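PDB 1T3Q: quinoline 2-oxidoreductase medium subunit from Pseudomonas putida, which binds FAD as the flavoprotein subunit of a molybdenum hydroxylase that oxidises quinoline, and probably carries electrons through that flavin. Local coordinates for residues C[129-134]-C[169-174]; C[197-202]-C[209-214]. All coordinates share one frame; numbering follows the deposited sequence.

Contact 1 (C[129-134]-C[169-174]); sequences ATLGAT and VEIPIP
The carbonyl oxygen of Thr134 is approached twice from the facing strand: Glu170 N donates a hydrogen bond to Thr134 O at 2.9 Å, nearly straight (173° at the hydrogen), while the CA-H of Val169 adds a weaker contact to the same oxygen. In return Thr134 N bonds to Glu170 O at 2.9 Å. Together these bonds make Thr134 and Glu170 an antiparallel hydrogen-bonded pair, where strand 134-139 begins beside strand 165-172.

Just ahead of the pair the packing turns apolar. The methyl of Ala133 meets both neighbours of Glu170, with Ala133 CB 3.8 Å from Val169 CG1 and 4.0 Å from Ile171 CG1. Ile171 divides its branches: with CG1 anti to its carbonyl carbon (chi1 -51°), CG2 stands anti to the backbone N and reaches Leu131, whose CB and CD1 are each 4.1 Å from Ile171 CG2. Met128 also touches Val169 and Ile171, so helix 123-130 packs on this part of the strand.

Just past the helix, Gly132 leaves helical angles at positive phi in a Schellman motif, its N bonded to Ala129 O. Its carbonyl then meets the proline ring, Gly132 O lying 3.4 Å from Pro172 CD. Water 1 joins the two segments, donating to Leu131 O (2.6 Å) and to Pro172 O (2.7 Å).

The strand 165-172 also carries Leu166, a residue of the FAD site. Across the contact, the backbone amides and carbonyls of Thr134 and Glu170 satisfy each other, and where the two segments have diverged one water serves the carbonyls of Leu131 and Pro172, so the polar links between the segments run through backbone groups and involve no charged side chain.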
loop_
_atom_site.group_PDB
_atom_site.type_symbol
_atom_site.label_atom_id
_atom_site.label_comp_id
_atom_site.label_asym_id
_atom_site.label_seq_id
_atom_site.Cartn_x
_atom_site.Cartn_y
_atom_site.Cartn_z
ATOM N N ALA C 129 -47.482 33.448 -6.908
ATOM C CA ALA C 129 -47.943 34.831 -6.961
ATOM C C ALA C 129 -48.927 34.997 -8.107
ATOM O O ALA C 129 -49.990 35.597 -7.948
ATOM C CB ALA C 129 -46.756 35.781 -7.150
ATOM N N THR C 130 -48.563 34.447 -9.261
ATOM C CA THR C 130 -49.381 34.524 -10.458
ATOM C C THR C 130 -50.733 33.828 -10.301
ATOM O O THR C 130 -51.745 34.286 -10.839
ATOM C CB THR C 130 -48.620 33.916 -11.658
ATOM O OG1 THR C 130 -47.429 34.679 -11.893
ATOM C CG2 THR C 130 -49.474 33.934 -12.906
ATOM N N LEU C 131 -50.751 32.724 -9.567
ATOM C CA LEU C 131 -51.989 31.984 -9.352
ATOM C C LEU C 131 -52.789 32.545 -8.186
ATOM O O LEU C 131 -53.832 32.005 -7.821
ATOM C CB LEU C 131 -51.680 30.506 -9.106
ATOM C CG LEU C 131 -51.088 29.785 -10.316
ATOM C CD1 LEU C 131 -50.768 28.351 -9.947
ATOM C CD2 LEU C 131 -52.075 29.843 -11.477
ATOM N N GLY C 132 -52.295 33.631 -7.603
ATOM C CA GLY C 132 -52.983 34.253 -6.484
ATOM C C GLY C 132 -53.116 33.355 -5.270
ATOM O O GLY C 132 -54.169 33.306 -4.637
ATOM N N ALA C 133 -52.047 32.647 -4.929
ATOM C CA ALA C 133 -52.086 31.760 -3.778
ATOM C C ALA C 133 -51.925 32.539 -2.476
ATOM O O ALA C 133 -51.547 33.713 -2.478
ATOM C CB ALA C 133 -50.994 30.703 -3.895
ATOM N N THR C 134 -52.227 31.874 -1.368
ATOM C CA THR C 134 -52.101 32.475 -0.049
ATOM C C THR C 134 -51.150 31.633 0.795
ATOM O O THR C 134 -51.248 30.410 0.804
ATOM C CB THR C 134 -53.464 32.532 0.676
ATOM O OG1 THR C 134 -54.383 33.328 -0.086
ATOM C CG2 THR C 134 -53.305 33.135 2.068
ATOM N N VAL C 169 -49.422 26.304 1.586
ATOM C CA VAL C 169 -49.796 27.245 0.558
ATOM C C VAL C 169 -51.158 26.803 0.063
ATOM O O VAL C 169 -51.384 25.619 -0.181
ATOM C CB VAL C 169 -48.812 27.215 -0.624
ATOM C CG1 VAL C 169 -49.271 28.191 -1.696
ATOM C CG2 VAL C 169 -47.413 27.560 -0.144
ATOM N N GLU C 170 -52.073 27.754 -0.056
ATOM C CA GLU C 170 -53.401 27.437 -0.539
ATOM C C GLU C 170 -53.565 28.094 -1.897
ATOM O O GLU C 170 -53.466 29.312 -2.030
ATOM C CB GLU C 170 -54.459 27.913 0.464
ATOM C CG GLU C 170 -54.450 27.080 1.752
ATOM C CD GLU C 170 -55.602 27.384 2.700
ATOM O OE1 GLU C 170 -55.637 26.774 3.789
ATOM O OE2 GLU C 170 -56.466 28.223 2.367
ATOM N N ILE C 171 -53.781 27.265 -2.911
ATOM C CA ILE C 171 -53.933 27.738 -4.279
ATOM C C ILE C 171 -55.374 27.632 -4.749
ATOM O O ILE C 171 -55.949 26.544 -4.765
ATOM C CB ILE C 171 -53.072 26.912 -5.255
ATOM C CG1 ILE C 171 -51.635 26.825 -4.743
ATOM C CG2 ILE C 171 -53.101 27.546 -6.640
ATOM C CD1 ILE C 171 -50.748 25.930 -5.580
ATOM N N PRO C 172 -55.979 28.765 -5.136
ATOM C CA PRO C 172 -57.364 28.735 -5.610
ATOM C C PRO C 172 -57.403 27.970 -6.926
ATOM O O PRO C 172 -56.585 28.220 -7.811
ATOM C CB PRO C 172 -57.693 30.212 -5.815
ATOM C CG PRO C 172 -56.785 30.911 -4.855
ATOM C CD PRO C 172 -55.496 30.150 -5.022
ATOM N N ILE C 173 -58.329 27.027 -7.056
ATOM C CA ILE C 173 -58.435 26.275 -8.298
ATOM C C ILE C 173 -58.736 27.297 -9.393
ATOM O O ILE C 173 -59.788 27.937 -9.393
ATOM C CB ILE C 173 -59.556 25.219 -8.213
ATOM C CG1 ILE C 173 -59.195 24.185 -7.140
ATOM C CG2 ILE C 173 -59.743 24.544 -9.566
ATOM C CD1 ILE C 173 -60.242 23.115 -6.925
ATOM N N PRO C 174 -57.801 27.475 -10.338
ATOM C CA PRO C 174 -57.980 28.437 -11.428
ATOM C C PRO C 174 -59.162 28.220 -12.370
ATOM O O PRO C 174 -59.520 27.091 -12.700
ATOM C CB PRO C 174 -56.639 28.380 -12.159
ATOM C CG PRO C 174 -56.200 26.965 -11.938
ATOM C CD PRO C 174 -56.527 26.746 -10.483
HETATM O O HOH W 1 -55.525 30.386 -8.981
#

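Contact 2 (C[197-202]-C[209-214]); sequences AGLSMQ and ARIALG
Ala197, Gly198 and Leu199 pair with Ile211, Arg210 and Ala209 in a beta hairpin, the two strands running antiparallel (169° between their directions) in the sheet of the C-terminal part of the subunit.

Its backbone bonds centre on the Gly198-Arg210 pair, which is hydrogen-bonded in both directions: Gly198 N donates to Arg210 O at 2.8 Å, and Arg210 N to Gly198 O at 2.9 Å. The flanking pairs, Ala197 with Ile211 and Leu199 with Ala209, are non-hydrogen-bonded. From them the CA-H groups of Ala197 and Ala209 lean on the carbonyl oxygens of Arg210 and Gly198.

Apolar contacts gather on the face bearing Ala197, Leu199, Ala209 and Ile211, against which helices 224-230 and 261-284 pack through Leu230 and Ala279. Arg210 belongs to the other face, where its chain bends at chi2 and chi3 and its guanidinium is carried off from strand 193-202.

Among the apolar atoms, Ile211 CD1 lies 3.8 Å from Ala197 CB, and Leu199 CD2 bridges the two flanking pairs: it is 4.4 Å from Ile211 CD1 but only 3.5 Å from Ala209 CB.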
loop_
_atom_site.group_PDB
_atom_site.type_symbol
_atom_site.label_atom_id
_atom_site.label_comp_id
_atom_site.label_asym_id
_atom_site.label_seq_id
_atom_site.Cartn_x
_atom_site.Cartn_y
_atom_site.Cartn_z
ATOM N N ALA C 197 -49.454 32.383 -19.035
ATOM C CA ALA C 197 -50.604 33.027 -19.645
ATOM C C ALA C 197 -51.857 32.272 -19.245
ATOM O O ALA C 197 -51.988 31.079 -19.526
ATOM C CB ALA C 197 -50.457 33.040 -21.162
ATOM N N GLY C 198 -52.758 32.973 -18.561
ATOM C CA GLY C 198 -54.012 32.379 -18.138
ATOM C C GLY C 198 -55.108 33.041 -18.950
ATOM O O GLY C 198 -55.282 34.260 -18.886
ATOM N N LEU C 199 -55.852 32.248 -19.713
ATOM C CA LEU C 199 -56.901 32.802 -20.554
ATOM C C LEU C 199 -58.270 32.183 -20.371
ATOM O O LEU C 199 -58.405 31.011 -20.016
ATOM C CB LEU C 199 -56.527 32.658 -22.028
ATOM C CG LEU C 199 -55.184 33.211 -22.488
ATOM C CD1 LEU C 199 -55.006 32.900 -23.966
ATOM C CD2 LEU C 199 -55.116 34.707 -22.233
ATOM N N SER C 200 -59.283 33.000 -20.630
ATOM C CA SER C 200 -60.668 32.574 -20.581
ATOM C C SER C 200 -61.169 32.894 -21.985
ATOM O O SER C 200 -61.136 34.049 -22.416
ATOM C CB SER C 200 -61.451 33.372 -19.544
ATOM O OG SER C 200 -62.821 33.016 -19.588
ATOM N N MET C 201 -61.600 31.869 -22.708
ATOM C CA MET C 201 -62.077 32.056 -24.067
ATOM C C MET C 201 -63.556 31.717 -24.191
ATOM O O MET C 201 -63.999 30.654 -23.761
ATOM C CB MET C 201 -61.279 31.174 -25.032
ATOM C CG MET C 201 -59.764 31.306 -24.922
ATOM S SD MET C 201 -59.109 32.897 -25.470
ATOM C CE MET C 201 -58.837 32.563 -27.208
ATOM N N GLN C 202 -64.314 32.636 -24.776
ATOM C CA GLN C 202 -65.740 32.438 -24.992
ATOM C C GLN C 202 -65.846 32.474 -26.508
ATOM O O GLN C 202 -65.947 33.543 -27.112
ATOM C CB GLN C 202 -66.538 33.581 -24.370
ATOM C CG GLN C 202 -67.839 33.146 -23.728
ATOM C CD GLN C 202 -67.806 33.224 -22.212
ATOM O OE1 GLN C 202 -67.562 34.286 -21.638
ATOM N NE2 GLN C 202 -68.061 32.101 -21.555
ATOM N N ALA C 209 -57.822 37.667 -19.355
ATOM C CA ALA C 209 -56.430 37.277 -19.519
ATOM C C ALA C 209 -55.561 37.732 -18.359
ATOM O O ALA C 209 -55.764 38.807 -17.801
ATOM C CB ALA C 209 -55.879 37.847 -20.832
ATOM N N ARG C 210 -54.604 36.884 -17.996
ATOM C CA ARG C 210 -53.643 37.180 -16.941
ATOM C C ARG C 210 -52.293 36.741 -17.494
ATOM O O ARG C 210 -52.020 35.546 -17.618
ATOM C CB ARG C 210 -53.962 36.412 -15.652
ATOM C CG ARG C 210 -55.191 36.918 -14.903
ATOM C CD ARG C 210 -54.974 38.304 -14.288
ATOM N NE ARG C 210 -54.020 38.285 -13.180
ATOM C CZ ARG C 210 -53.761 39.329 -12.394
ATOM N NH1 ARG C 210 -54.383 40.485 -12.590
ATOM N NH2 ARG C 210 -52.877 39.218 -11.410
ATOM N N ILE C 211 -51.471 37.720 -17.855
ATOM C CA ILE C 211 -50.146 37.473 -18.406
ATOM C C ILE C 211 -49.123 37.871 -17.352
ATOM O O ILE C 211 -49.199 38.968 -16.798
ATOM C CB ILE C 211 -49.906 38.326 -19.671
ATOM C CG1 ILE C 211 -51.072 38.148 -20.649
ATOM C CG2 ILE C 211 -48.582 37.935 -20.325
ATOM C CD1 ILE C 211 -51.359 36.704 -21.021
ATOM N N ALA C 212 -48.174 36.981 -17.074
ATOM C CA ALA C 212 -47.151 37.252 -16.072
ATOM C C ALA C 212 -45.762 36.827 -16.524
ATOM O O ALA C 212 -45.592 35.795 -17.171
ATOM C CB ALA C 212 -47.505 36.545 -14.764
ATOM N N LEU C 213 -44.767 37.635 -16.175
ATOM C CA LEU C 213 -43.384 37.341 -16.520
ATOM C C LEU C 213 -42.558 37.211 -15.248
ATOM O O LEU C 213 -42.717 37.995 -14.310
ATOM C CB LEU C 213 -42.794 38.449 -17.399
ATOM C CG LEU C 213 -43.189 38.461 -18.879
ATOM C CD1 LEU C 213 -44.680 38.733 -19.026
ATOM C CD2 LEU C 213 -42.391 39.530 -19.598
ATOM N N GLY C 214 -41.682 36.214 -15.220
ATOM C CA GLY C 214 -40.838 36.011 -14.060
ATOM C C GLY C 214 -39.374 35.955 -14.446
ATOM O O GLY C 214 -39.042 35.811 -15.623
#

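How the contacts relate
From the N terminus, the chain leaves helix 123-130 through the turn of contact 1, runs out along strands 134-139 and 142-147, passes helix 148-151 and returns on strand 165-172. That return closes a loop of 34 intervening residues. The chain then enters strand 177-183 and the second sheet, where contact 2 closes a much shorter loop, six residues long, between adjacent strands. The two follow in series, neither nested nor crossed: contact 1 belongs to the FAD-binding domain, contact 2 to the CO dehydrogenase flavoprotein C-terminal domain. Their centres are about 14 Å apart, yet they meet: Thr130 OG1 packs 3.4 Å from Ala212 CB, and Trp178 of strand 177-183 touches Thr130 and Leu131, joining the helix end to the second sheet.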